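Local coordinates for biofilm-associated surface protein (Staphylococcus aureus, PDB 7C7U), which is a cell wall-anchored surface protein that takes part in biofilm formation and functional amyloid assembly, probably under the influence of bound calcium, at residues A[338-343]-A[354-359]; A[346-351]-A[425-430]; A[434-439]-A[450-455]; A[457-462]-A[502-507]; A[495-500]-A[508-513]. All blocks are in the same frame, centred on the assembly; numbering follows the deposited sequence.

Contact 1: A[338-343]-A[354-359]; sequences ILTKDA and ETTKQK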
# COMPACT_ATOMS: atom_id res chain seq x y z
N ILE A 338 -10.92 -2.11 -9.43
CA ILE A 338 -10.44 -3.21 -10.27
C ILE A 338 -10.55 -4.54 -9.54
O ILE A 338 -11.12 -5.50 -10.06
CB ILE A 338 -8.99 -2.95 -10.74
CG1 ILE A 338 -8.89 -1.63 -11.52
CG2 ILE A 338 -8.52 -4.14 -11.58
CD1 ILE A 338 -7.44 -1.15 -11.74
N LEU A 339 -10.00 -4.62 -8.33
CA LEU A 339 -10.11 -5.86 -7.58
C LEU A 339 -11.53 -6.09 -7.07
O LEU A 339 -11.88 -7.24 -6.76
CB LEU A 339 -9.12 -5.89 -6.42
CG LEU A 339 -7.69 -6.39 -6.71
CD1 LEU A 339 -7.01 -5.68 -7.87
CD2 LEU A 339 -6.87 -6.29 -5.43
N THR A 340 -12.34 -5.05 -7.00
CA THR A 340 -13.74 -5.22 -6.64
C THR A 340 -14.62 -5.50 -7.85
O THR A 340 -15.84 -5.40 -7.74
CB THR A 340 -14.26 -3.97 -5.90
OG1 THR A 340 -14.23 -2.85 -6.80
CG2 THR A 340 -13.40 -3.65 -4.69
N LYS A 341 -14.04 -5.82 -9.00
CA LYS A 341 -14.90 -6.23 -10.11
C LYS A 341 -15.69 -7.45 -9.66
O LYS A 341 -15.19 -8.27 -8.88
CB LYS A 341 -14.08 -6.53 -11.37
CG LYS A 341 -14.95 -6.83 -12.58
CD LYS A 341 -14.17 -7.45 -13.73
CE LYS A 341 -13.99 -8.94 -13.54
NZ LYS A 341 -13.73 -9.65 -14.83
N ASP A 342 -16.93 -7.55 -10.11
CA ASP A 342 -17.82 -8.64 -9.70
C ASP A 342 -18.08 -8.66 -8.20
O ASP A 342 -18.48 -9.69 -7.65
CB ASP A 342 -17.27 -10.02 -10.09
CG ASP A 342 -17.01 -10.16 -11.56
OD1 ASP A 342 -15.99 -10.79 -11.89
OD2 ASP A 342 -17.80 -9.62 -12.37
N ALA A 343 -17.81 -7.56 -7.49
CA ALA A 343 -18.07 -7.56 -6.06
C ALA A 343 -19.56 -7.38 -5.83
O ALA A 343 -20.26 -6.73 -6.61
CB ALA A 343 -17.28 -6.46 -5.34
N GLU A 354 -16.17 -11.01 1.13
CA GLU A 354 -15.99 -12.31 0.50
C GLU A 354 -16.14 -12.24 -1.01
O GLU A 354 -15.74 -13.20 -1.70
CB GLU A 354 -17.03 -13.29 1.07
CG GLU A 354 -16.76 -13.73 2.51
CD GLU A 354 -17.23 -12.73 3.56
OE1 GLU A 354 -17.74 -11.63 3.20
OE2 GLU A 354 -17.10 -13.06 4.77
N THR A 355 -16.73 -11.17 -1.55
CA THR A 355 -16.91 -11.06 -2.99
C THR A 355 -15.82 -10.24 -3.69
O THR A 355 -15.94 -9.99 -4.89
CB THR A 355 -18.27 -10.47 -3.34
OG1 THR A 355 -18.35 -9.11 -2.88
CG2 THR A 355 -19.41 -11.30 -2.69
N THR A 356 -14.80 -9.77 -2.97
CA THR A 356 -13.74 -9.02 -3.63
C THR A 356 -12.47 -9.86 -3.73
O THR A 356 -12.31 -10.87 -3.05
CB THR A 356 -13.46 -7.68 -2.92
OG1 THR A 356 -12.72 -6.83 -3.80
CG2 THR A 356 -12.65 -7.86 -1.64
N LYS A 357 -11.58 -9.46 -4.65
CA LYS A 357 -10.30 -10.13 -4.80
C LYS A 357 -9.29 -9.57 -3.79
O LYS A 357 -9.26 -8.37 -3.52
CB LYS A 357 -9.76 -9.96 -6.22
CG LYS A 357 -10.55 -10.68 -7.31
CD LYS A 357 -9.81 -10.61 -8.66
CE LYS A 357 -10.67 -11.12 -9.82
NZ LYS A 357 -11.44 -10.01 -10.46
N GLN A 358 -8.49 -10.46 -3.20
CA GLN A 358 -7.41 -10.02 -2.32
C GLN A 358 -6.15 -9.62 -3.11
O GLN A 358 -5.35 -8.81 -2.62
CB GLN A 358 -7.05 -11.12 -1.33
CG GLN A 358 -6.14 -10.65 -0.19
CD GLN A 358 -5.73 -11.79 0.72
OE1 GLN A 358 -5.80 -12.95 0.32
NE2 GLN A 358 -5.28 -11.47 1.93
N LYS A 359 -5.92 -10.18 -4.29
CA LYS A 359 -4.81 -9.67 -5.08
C LYS A 359 -5.08 -9.91 -6.55
O LYS A 359 -5.96 -10.70 -6.93
CB LYS A 359 -3.46 -10.28 -4.67
CG LYS A 359 -3.33 -11.78 -4.79
CD LYS A 359 -1.93 -12.22 -4.41
CE LYS A 359 -1.29 -13.08 -5.52
NZ LYS A 359 -0.56 -12.29 -6.58
O HOH W 1 -10.33 -7.33 -12.08
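T355 meets A343 at the start of the second segment, where a short 3-10 turn ends. Its CB points toward the first segment. T355 OG1 lies 3.8 Å from A343 CB, but its hydrogen bonds are to I352 O and K344 N. The carbonyl of the same residue takes a CH...O contact from A343, with T355 O 3.4 Å from A343 CA.

T356 comes next. Its hydroxyl is trans to the backbone N (chi1 -163°). This turns T356 OG1 onto L339 O, 3.1 Å away, and against the methyl CG2 of T340.

K357 makes the backbone link. K357 N donates to L339 O at 3.1 Å in a nearly straight bond (166°), with the donor tilted 34° from the carbonyl plane.

L339 lies in a type I turn over 338-341; T340 also starts a type II turn over 340-343. Both segments lie in the long loop that joins strand 323-331 to strand 359-369, so the loop folds back on itself here.

The K357 side chain passes L339 obliquely, CB to CB at 4.1 Å. It then runs beside K341 in the same direction, and K357 NZ ends 4.1 Å from K341 CE. A water is held by I338 O at 2.8 Å and reaches K357 NZ weakly.

Q358 turns away; its NE2 bonds to Y390 O, and its backbone pairs with calcium ligand D389. At K359 strand 359-369 begins. K359 CA packs on L339 CD2 at 4.0 Å, while its NZ forms a salt bridge with D361.

Contact 2: A[346-351]-A[425-430]; sequences DSEGNL and VNYKTS. With CA (calcium ion), chain G.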
# COMPACT_ATOMS: atom_id res chain seq x y z
N ASP A 346 -24.27 -5.41 0.10
CA ASP A 346 -25.44 -5.79 0.88
C ASP A 346 -26.55 -4.73 0.72
O ASP A 346 -26.43 -3.78 -0.06
CB ASP A 346 -25.06 -6.03 2.34
CG ASP A 346 -24.59 -4.77 3.07
OD1 ASP A 346 -24.86 -3.64 2.61
OD2 ASP A 346 -23.95 -4.93 4.13
N SER A 347 -27.65 -4.92 1.46
CA SER A 347 -28.79 -4.00 1.40
C SER A 347 -28.37 -2.55 1.60
O SER A 347 -28.85 -1.65 0.89
CB SER A 347 -29.86 -4.39 2.43
OG SER A 347 -29.29 -4.77 3.68
N GLU A 348 -27.49 -2.29 2.56
CA GLU A 348 -27.04 -0.93 2.85
C GLU A 348 -25.92 -0.45 1.93
O GLU A 348 -25.27 0.55 2.25
CB GLU A 348 -26.57 -0.83 4.30
CG GLU A 348 -27.49 -1.49 5.30
CD GLU A 348 -26.70 -2.18 6.38
OE1 GLU A 348 -27.31 -2.83 7.25
OE2 GLU A 348 -25.46 -2.06 6.36
N GLY A 349 -25.69 -1.13 0.80
CA GLY A 349 -24.66 -0.71 -0.13
C GLY A 349 -23.23 -0.95 0.33
O GLY A 349 -22.31 -0.36 -0.24
N ASN A 350 -23.03 -1.79 1.34
CA ASN A 350 -21.68 -2.07 1.83
C ASN A 350 -21.09 -3.30 1.15
O ASN A 350 -21.79 -4.27 0.85
CB ASN A 350 -21.69 -2.25 3.34
CG ASN A 350 -21.95 -0.96 4.06
OD1 ASN A 350 -21.49 0.10 3.62
ND2 ASN A 350 -22.69 -1.02 5.17
N LEU A 351 -19.78 -3.23 0.89
CA LEU A 351 -19.08 -4.32 0.23
C LEU A 351 -19.16 -5.62 1.03
O LEU A 351 -18.85 -5.65 2.23
CB LEU A 351 -17.62 -3.92 0.01
CG LEU A 351 -16.67 -5.08 -0.27
CD1 LEU A 351 -16.95 -5.63 -1.65
CD2 LEU A 351 -15.21 -4.60 -0.14
N VAL A 425 -16.21 5.41 0.78
CA VAL A 425 -17.06 5.42 -0.41
C VAL A 425 -18.54 5.57 -0.06
O VAL A 425 -19.26 6.34 -0.70
CB VAL A 425 -16.82 4.13 -1.23
CG1 VAL A 425 -17.79 4.06 -2.39
CG2 VAL A 425 -15.39 4.10 -1.73
N ASN A 426 -19.02 4.83 0.93
CA ASN A 426 -20.47 4.77 1.16
C ASN A 426 -20.89 5.82 2.19
O ASN A 426 -21.72 6.69 1.88
CB ASN A 426 -20.89 3.36 1.59
CG ASN A 426 -22.40 3.13 1.44
OD1 ASN A 426 -23.07 3.78 0.64
ND2 ASN A 426 -22.91 2.19 2.21
N TYR A 427 -20.32 5.76 3.39
CA TYR A 427 -20.73 6.68 4.44
C TYR A 427 -20.14 8.07 4.27
O TYR A 427 -20.70 9.04 4.81
CB TYR A 427 -20.33 6.14 5.82
CG TYR A 427 -21.01 4.84 6.16
CD1 TYR A 427 -22.24 4.83 6.83
CD2 TYR A 427 -20.44 3.61 5.81
CE1 TYR A 427 -22.87 3.64 7.15
CE2 TYR A 427 -21.06 2.42 6.13
CZ TYR A 427 -22.27 2.44 6.80
OH TYR A 427 -22.89 1.25 7.11
N LYS A 428 -19.04 8.17 3.53
CA LYS A 428 -18.27 9.41 3.40
C LYS A 428 -17.89 9.94 4.77
O LYS A 428 -17.98 11.14 5.07
CB LYS A 428 -19.04 10.44 2.57
CG LYS A 428 -19.65 9.80 1.34
CD LYS A 428 -19.25 10.49 0.06
CE LYS A 428 -19.92 9.82 -1.13
NZ LYS A 428 -19.94 10.69 -2.33
N THR A 429 -17.49 9.02 5.64
CA THR A 429 -16.97 9.32 6.96
C THR A 429 -15.52 8.89 7.03
O THR A 429 -15.08 8.01 6.29
CB THR A 429 -17.76 8.60 8.07
OG1 THR A 429 -17.96 7.22 7.71
CG2 THR A 429 -19.10 9.27 8.30
N SER A 430 -14.81 9.48 7.96
CA SER A 430 -13.42 9.13 8.14
C SER A 430 -13.28 7.69 8.63
O SER A 430 -13.92 7.30 9.63
CB SER A 430 -12.74 10.07 9.09
OG SER A 430 -11.56 9.48 9.57
CA CA G . -15.13 5.86 11.17
O HOH W 2 -25.97 2.93 -0.21
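N350 is clamped between N426 and Y427. This joins a type I beta turn, 346-349, to the last turn of helix 420-427. The helix supplies the last ligand, E423, of a calcium site (D412, D414, D416, K418, E423) whose spacing resembles an EF-hand loop.

The amides of N350 and N426 stand almost at right angles, with planes 82° apart. N426 ND2 uses both its N-H groups. One goes to E348 O at 2.9 Å, in the carbonyl plane. The other goes to N350 OD1 at 2.9 Å, approaching from 50° above the plane of that carbonyl. Both acceptors lie close to the amide plane of N426, which fixes its rotation. N426 has CG anti to its backbone N (chi1 -163°), and this sends the amide out to the turn. A water bridges N426 OD1 and, weakly, E348 O.

The N350 and Y427 side chains also cross at about a right angle, yet amide and ring planes are closer to parallel. N350 ND2 donates to Y427 OH at 3.0 Å, nearly in its own amide plane. K418 makes a cation-pi contact with the same ring.

N350 N, just past the turn, bonds back to D346 OD1 at 2.9 Å, from above the carboxylate plane. Past the helix end, S430 O binds a calcium ion at 2.4 Å.

Contact 3: A[434-439]-A[450-455]; sequences GKPQAA and GSVPLK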
# COMPACT_ATOMS: atom_id res chain seq x y z
N GLY A 434 -13.58 6.68 14.94
CA GLY A 434 -14.68 5.84 15.41
C GLY A 434 -15.91 6.60 15.89
O GLY A 434 -16.13 7.76 15.53
N LYS A 435 -16.73 5.94 16.70
CA LYS A 435 -18.01 6.49 17.12
C LYS A 435 -17.83 7.35 18.36
O LYS A 435 -17.28 6.88 19.37
CB LYS A 435 -19.00 5.37 17.40
CG LYS A 435 -20.44 5.81 17.61
CD LYS A 435 -21.30 4.63 17.96
CE LYS A 435 -22.78 4.99 17.96
NZ LYS A 435 -23.59 3.89 18.57
N PRO A 436 -18.28 8.60 18.34
CA PRO A 436 -18.14 9.44 19.53
C PRO A 436 -18.99 8.90 20.67
O PRO A 436 -20.02 8.25 20.45
CB PRO A 436 -18.64 10.81 19.06
CG PRO A 436 -19.58 10.53 17.94
CD PRO A 436 -19.08 9.25 17.28
N GLN A 437 -18.55 9.17 21.90
CA GLN A 437 -19.27 8.79 23.12
C GLN A 437 -19.35 10.00 24.05
O GLN A 437 -18.36 10.70 24.24
CB GLN A 437 -18.60 7.61 23.85
CG GLN A 437 -18.31 6.36 22.97
CD GLN A 437 -19.57 5.62 22.61
OE1 GLN A 437 -20.59 5.78 23.28
NE2 GLN A 437 -19.51 4.79 21.57
N ALA A 438 -20.52 10.23 24.63
CA ALA A 438 -20.69 11.36 25.54
C ALA A 438 -21.65 10.95 26.64
O ALA A 438 -22.71 10.39 26.35
CB ALA A 438 -21.21 12.59 24.79
N ALA A 439 -21.26 11.19 27.89
CA ALA A 439 -22.14 10.93 29.02
C ALA A 439 -23.34 11.87 28.99
O ALA A 439 -23.24 13.02 28.55
CB ALA A 439 -21.40 11.12 30.34
N GLY A 450 -16.74 13.90 26.69
CA GLY A 450 -16.69 12.56 26.14
C GLY A 450 -15.39 12.34 25.39
O GLY A 450 -14.40 13.04 25.60
N SER A 451 -15.41 11.35 24.50
CA SER A 451 -14.21 10.98 23.75
C SER A 451 -14.63 10.27 22.47
O SER A 451 -15.79 9.89 22.29
CB SER A 451 -13.31 10.06 24.58
OG SER A 451 -13.97 8.84 24.84
N VAL A 452 -13.66 10.08 21.58
CA VAL A 452 -13.93 9.40 20.32
C VAL A 452 -12.63 8.74 19.87
O VAL A 452 -11.56 9.34 20.03
CB VAL A 452 -14.52 10.37 19.28
CG1 VAL A 452 -13.60 11.57 19.08
CG2 VAL A 452 -14.81 9.65 17.96
N PRO A 453 -12.67 7.51 19.36
CA PRO A 453 -11.42 6.87 18.90
C PRO A 453 -10.87 7.62 17.70
O PRO A 453 -11.58 7.84 16.72
CB PRO A 453 -11.86 5.44 18.53
CG PRO A 453 -13.16 5.23 19.25
CD PRO A 453 -13.82 6.59 19.25
N LEU A 454 -9.60 8.02 17.80
CA LEU A 454 -8.87 8.66 16.72
C LEU A 454 -7.64 7.82 16.40
O LEU A 454 -6.86 7.48 17.29
CB LEU A 454 -8.44 10.08 17.08
CG LEU A 454 -9.57 11.06 17.44
CD1 LEU A 454 -8.99 12.37 17.98
CD2 LEU A 454 -10.51 11.30 16.25
N LYS A 455 -7.47 7.49 15.12
CA LYS A 455 -6.38 6.64 14.67
C LYS A 455 -5.25 7.49 14.09
O LYS A 455 -5.43 8.66 13.78
CB LYS A 455 -6.91 5.62 13.67
CG LYS A 455 -8.07 4.82 14.23
CD LYS A 455 -7.70 4.23 15.60
CE LYS A 455 -8.92 3.78 16.38
NZ LYS A 455 -8.56 2.97 17.58
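Q437 and S451 form the main backbone pair of this contact. Their hydrogen bonds run both ways. Q437 N donates to S451 O at 2.9 Å, almost in line with the carbonyl, at a C=O...N angle of 176°. S451 N returns a bond to Q437 O at 3.0 Å. A third backbone bond lies beyond the regular strands, from G434 N to P453 O at 2.9 Å. P436 has no N-H to give between these bonds.

A CH...O contact adds to the ladder. G450 CA comes within 3.1 Å of Q437 O. The next pair, A438 and G450, is non-hydrogen-bonded, with A438 CA and G450 CA 4.2 Å apart. G450 has no side chain at this pair.

These residues are the open end of the antiparallel beta hairpin of strands 437-442 and 447-451. The hairpin lies within a mixed seven-stranded sheet. Strand 509-516 runs parallel to 437-442 on one side. On the other, G450 bonds through its backbone to F484 of strand 483-487.

The apolar contacts sit where the strands fray. V452 CG2 is trans to the backbone N, which brings it against G434 O and P436. It lies 4.2 Å from P436 CB and 3.3 Å from G434 O. That carbonyl oxygen is buried here and has no polar partner in the model. P453 CD lies 3.5 Å from K435 O. P436 also touches E509 and I500, while the Q437 side chain leaves its partner strand and reaches N511. S451, on the same face of the sheet as Q437, packs on N527 and P528.

Contact 4: A[457-462]-A[502-507]; sequences GAATQT and SPNYDN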
# COMPACT_ATOMS: atom_id res chain seq x y z
N GLY A 457 -3.55 8.45 11.66
CA GLY A 457 -3.53 9.48 10.64
C GLY A 457 -4.63 10.52 10.70
O GLY A 457 -4.71 11.39 9.83
N ALA A 458 -5.49 10.46 11.71
CA ALA A 458 -6.67 11.31 11.74
C ALA A 458 -6.30 12.79 11.68
O ALA A 458 -5.29 13.22 12.25
CB ALA A 458 -7.50 11.02 13.00
N ALA A 459 -7.13 13.56 10.98
CA ALA A 459 -7.04 15.01 10.94
C ALA A 459 -7.50 15.60 12.28
O ALA A 459 -7.96 14.90 13.18
CB ALA A 459 -7.88 15.55 9.79
N THR A 460 -7.38 16.92 12.41
CA THR A 460 -7.91 17.59 13.59
C THR A 460 -9.43 17.68 13.48
O THR A 460 -9.96 18.20 12.49
CB THR A 460 -7.30 18.98 13.75
OG1 THR A 460 -5.97 18.85 14.27
CG2 THR A 460 -8.12 19.82 14.74
N GLN A 461 -10.12 17.15 14.48
CA GLN A 461 -11.57 17.07 14.46
C GLN A 461 -12.19 18.21 15.25
O GLN A 461 -11.57 18.76 16.17
CB GLN A 461 -12.06 15.74 15.04
CG GLN A 461 -11.30 14.53 14.56
CD GLN A 461 -11.65 14.15 13.14
OE1 GLN A 461 -12.83 14.13 12.76
NE2 GLN A 461 -10.63 13.85 12.34
N THR A 462 -13.42 18.56 14.88
CA THR A 462 -14.25 19.49 15.63
C THR A 462 -15.50 18.77 16.12
O THR A 462 -16.21 18.14 15.33
CB THR A 462 -14.62 20.72 14.78
OG1 THR A 462 -13.43 21.35 14.32
CG2 THR A 462 -15.47 21.72 15.60
N SER A 502 -14.60 15.94 10.55
CA SER A 502 -13.29 15.91 9.92
C SER A 502 -13.28 16.85 8.72
O SER A 502 -14.29 16.98 8.03
CB SER A 502 -12.94 14.49 9.47
OG SER A 502 -11.88 14.48 8.51
N PRO A 503 -12.18 17.56 8.46
CA PRO A 503 -12.13 18.42 7.26
C PRO A 503 -11.98 17.66 5.95
O PRO A 503 -12.07 18.27 4.88
CB PRO A 503 -10.90 19.30 7.51
CG PRO A 503 -10.02 18.48 8.37
CD PRO A 503 -10.95 17.65 9.26
N ASN A 504 -11.74 16.35 6.00
CA ASN A 504 -11.47 15.60 4.78
C ASN A 504 -12.63 14.75 4.31
O ASN A 504 -12.52 14.10 3.27
CB ASN A 504 -10.24 14.71 4.97
CG ASN A 504 -8.97 15.51 5.00
OD1 ASN A 504 -8.79 16.43 4.21
ND2 ASN A 504 -8.08 15.18 5.93
N TYR A 505 -13.74 14.75 5.06
CA TYR A 505 -14.88 13.91 4.74
C TYR A 505 -16.16 14.71 4.88
O TYR A 505 -16.27 15.59 5.74
CB TYR A 505 -14.90 12.66 5.64
CG TYR A 505 -13.74 11.74 5.34
CD1 TYR A 505 -13.87 10.69 4.44
CD2 TYR A 505 -12.49 11.95 5.92
CE1 TYR A 505 -12.80 9.87 4.15
CE2 TYR A 505 -11.42 11.13 5.63
CZ TYR A 505 -11.58 10.09 4.75
OH TYR A 505 -10.51 9.26 4.46
N ASP A 506 -17.12 14.40 4.02
CA ASP A 506 -18.36 15.17 3.98
C ASP A 506 -19.20 14.98 5.24
O ASP A 506 -19.88 15.92 5.66
CB ASP A 506 -19.18 14.78 2.74
CG ASP A 506 -18.56 15.28 1.44
OD1 ASP A 506 -17.55 16.01 1.48
OD2 ASP A 506 -19.12 14.94 0.38
N ASN A 507 -19.18 13.79 5.85
CA ASN A 507 -20.10 13.44 6.92
C ASN A 507 -19.38 13.25 8.25
O ASN A 507 -18.23 12.82 8.29
CB ASN A 507 -20.89 12.17 6.58
CG ASN A 507 -21.86 12.38 5.44
OD1 ASN A 507 -22.39 13.48 5.26
ND2 ASN A 507 -22.09 11.34 4.64
O HOH W 3 -9.94 12.22 9.48
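Q461 reaches across to S502 with a folded side chain. Q461 CB packs on CG2 of I500. The next carbon, Q461 CG, packs on CD2 of L454. The chain then bends sharply (chi2 -75°), which brings the amide back over its own segment and up to S502.

The carbonyl end makes a plain van der Waals approach, with Q461 OE1 3.3 Å from S502 CB. OE1 is also near S502 N, but the angle is too poor for a hydrogen bond. The amino end turns inward. Q461 NE2 donates to A459 O at 3.0 Å, from 62° above the plane of that carbonyl. This bond fixes which way the amide faces. A water lies 3.1 Å from S502 OG and weakly joins Q461 NE2 and A459 N.

S502 OG also takes the N-H of N504, with S502 OG to N504 N at 3.1 Å. This is an ST turn. P503 and N504 follow S502, and both touch A459. A459 CB sits 3.8 Å from P503 CD and also touches N504 ND2. T460 O lies 3.4 Å from P503 CD, so P503 CD touches both A459 and T460.

The contact joins the loop entering strand 462-466 to the loop between strands 494-501 and 509-516. T462, at the end of the segment, pairs through its backbone with D501, where strands 462-466 and 494-501 lie side by side. At the far end, N507 bonds to Y427 O and K428, tying this loop to the end of helix 420-427.

Contact 5: A[495-500]-A[508-513]; sequences TYTIAI and DEVNTF. With CA (calcium ion), chain G.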
# COMPACT_ATOMS: atom_id res chain seq x y z
N THR A 495 -33.00 14.86 23.44
CA THR A 495 -31.96 14.07 22.78
C THR A 495 -31.11 14.99 21.92
O THR A 495 -31.64 15.71 21.07
CB THR A 495 -32.58 12.96 21.93
OG1 THR A 495 -33.34 12.08 22.76
CG2 THR A 495 -31.50 12.16 21.21
N TYR A 496 -29.80 14.95 22.14
CA TYR A 496 -28.83 15.75 21.42
C TYR A 496 -27.88 14.85 20.64
O TYR A 496 -27.68 13.68 20.99
CB TYR A 496 -28.04 16.64 22.38
CG TYR A 496 -28.83 17.79 22.93
CD1 TYR A 496 -29.89 17.58 23.82
CD2 TYR A 496 -28.54 19.10 22.55
CE1 TYR A 496 -30.65 18.66 24.32
CE2 TYR A 496 -29.28 20.18 23.03
CZ TYR A 496 -30.34 19.94 23.92
OH TYR A 496 -31.06 21.01 24.39
N THR A 497 -27.29 15.40 19.59
CA THR A 497 -26.26 14.73 18.80
C THR A 497 -24.89 15.28 19.16
O THR A 497 -24.72 16.50 19.24
CB THR A 497 -26.49 14.91 17.30
OG1 THR A 497 -27.80 14.46 16.95
CG2 THR A 497 -25.43 14.15 16.48
N ILE A 498 -23.92 14.39 19.38
CA ILE A 498 -22.52 14.76 19.45
C ILE A 498 -21.91 14.34 18.11
O ILE A 498 -21.88 13.14 17.79
CB ILE A 498 -21.79 14.13 20.65
CG1 ILE A 498 -20.28 14.44 20.58
CG2 ILE A 498 -22.06 12.64 20.80
CD1 ILE A 498 -19.98 15.95 20.68
N ALA A 499 -21.48 15.32 17.33
CA ALA A 499 -20.98 15.10 15.97
C ALA A 499 -19.51 15.47 15.90
O ALA A 499 -19.12 16.55 16.36
CB ALA A 499 -21.78 15.91 14.95
N ILE A 500 -18.71 14.58 15.31
CA ILE A 500 -17.27 14.75 15.15
C ILE A 500 -16.98 14.99 13.67
O ILE A 500 -17.15 14.09 12.83
CB ILE A 500 -16.49 13.53 15.68
CG1 ILE A 500 -17.05 13.07 17.02
CG2 ILE A 500 -15.02 13.87 15.82
CD1 ILE A 500 -16.90 14.07 18.15
N ASP A 508 -20.08 13.57 9.34
CA ASP A 508 -19.52 13.47 10.68
C ASP A 508 -19.78 12.09 11.27
O ASP A 508 -20.74 11.41 10.90
CB ASP A 508 -20.13 14.52 11.61
CG ASP A 508 -19.96 15.94 11.08
OD1 ASP A 508 -19.04 16.17 10.26
OD2 ASP A 508 -20.76 16.81 11.49
N GLU A 509 -18.91 11.68 12.19
CA GLU A 509 -19.23 10.54 13.05
C GLU A 509 -20.13 11.03 14.18
O GLU A 509 -19.82 12.03 14.84
CB GLU A 509 -17.95 9.93 13.61
CG GLU A 509 -17.06 9.21 12.55
CD GLU A 509 -17.72 7.93 12.01
OE1 GLU A 509 -17.05 7.17 11.29
OE2 GLU A 509 -18.90 7.68 12.32
N VAL A 510 -21.27 10.35 14.38
CA VAL A 510 -22.33 10.83 15.26
C VAL A 510 -22.68 9.79 16.31
O VAL A 510 -22.54 8.58 16.12
CB VAL A 510 -23.62 11.21 14.47
CG1 VAL A 510 -23.39 12.43 13.59
CG2 VAL A 510 -24.12 10.02 13.65
N ASN A 511 -23.15 10.29 17.45
CA ASN A 511 -23.84 9.51 18.47
C ASN A 511 -24.84 10.46 19.12
O ASN A 511 -24.80 11.68 18.90
CB ASN A 511 -22.86 8.91 19.48
CG ASN A 511 -23.44 7.74 20.26
OD1 ASN A 511 -24.55 7.29 20.00
ND2 ASN A 511 -22.68 7.25 21.24
N THR A 512 -25.77 9.91 19.91
CA THR A 512 -26.72 10.72 20.66
C THR A 512 -26.51 10.57 22.16
O THR A 512 -26.05 9.53 22.64
CB THR A 512 -28.17 10.38 20.31
OG1 THR A 512 -28.39 8.98 20.49
CG2 THR A 512 -28.48 10.79 18.87
N PHE A 513 -26.85 11.63 22.89
CA PHE A 513 -26.83 11.61 24.34
C PHE A 513 -28.03 12.41 24.82
O PHE A 513 -28.71 13.08 24.04
CB PHE A 513 -25.52 12.17 24.92
CG PHE A 513 -25.31 13.65 24.68
CD1 PHE A 513 -24.78 14.11 23.48
CD2 PHE A 513 -25.65 14.57 25.66
CE1 PHE A 513 -24.58 15.48 23.27
CE2 PHE A 513 -25.46 15.92 25.46
CZ PHE A 513 -24.93 16.38 24.26
CA CA G . -15.13 5.86 11.17
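F513 turns one ring face to Y496 CB, which sits toward the rim. Its CG lies between the backbone N and the carbonyl carbon (chi1 67°), which turns the ring across to the other strand. Y496 CB is 3.9 Å from the centroid of the F513 ring, in a CH-pi contact. The two rings are near parallel (29°) but slid apart, with centroids 6.0 Å from each other. The Y496 ring leads away, and its hydroxyl bonds to P492 O. I498 adds to the same face of the sheet, CB to F513 CE1 at 4.1 Å.

The opposite face carries smaller groups. T497 CG2 meets V510 CG1 at 3.9 Å. V510 CG1 also touches A499 CB. T495 CG2 packs on T512 CB at 3.9 Å.

N511 sends its ND2 to P436 O, towards the next strand. E509 bends at chi2 (-69°) and swings away from I500. E509 OE1 binds a calcium ion at 2.3 Å, and OE2 forms a salt bridge with K418.

Six backbone bonds run in reciprocal pairs between Y496 and F513, I498 and N511, and I500 and E509; I500 N to E509 O is 2.8 Å. The result is a regular antiparallel beta hairpin, strands 494-501 and 509-516, within the seven-stranded sheet. It places a calcium ligand at the start of its second strand.

In the fold
Contact 1 opens first, and its segments alternate with those of contact 2. The two touch where L351 CD1 packs on A343 CB, and their centres are 16 Å apart. Both draw on the loop between strands 323-331 and 359-369. Contact 2 carries this loop onto helix 420-427, near the calcium ions. Contacts 3, 4 and 5 follow, in and around the seven-stranded sheet, with centres 10 to 15 Å apart; the segments of contacts 4 and 5 alternate. Contact 3 and contact 5 meet through neighbouring strands 437-442 and 509-516. Contact 2 and contact 5 share one calcium ion. The calcium region therefore connects the preceding sheets to the seven-stranded domain, consistent with a calcium-dependent junction.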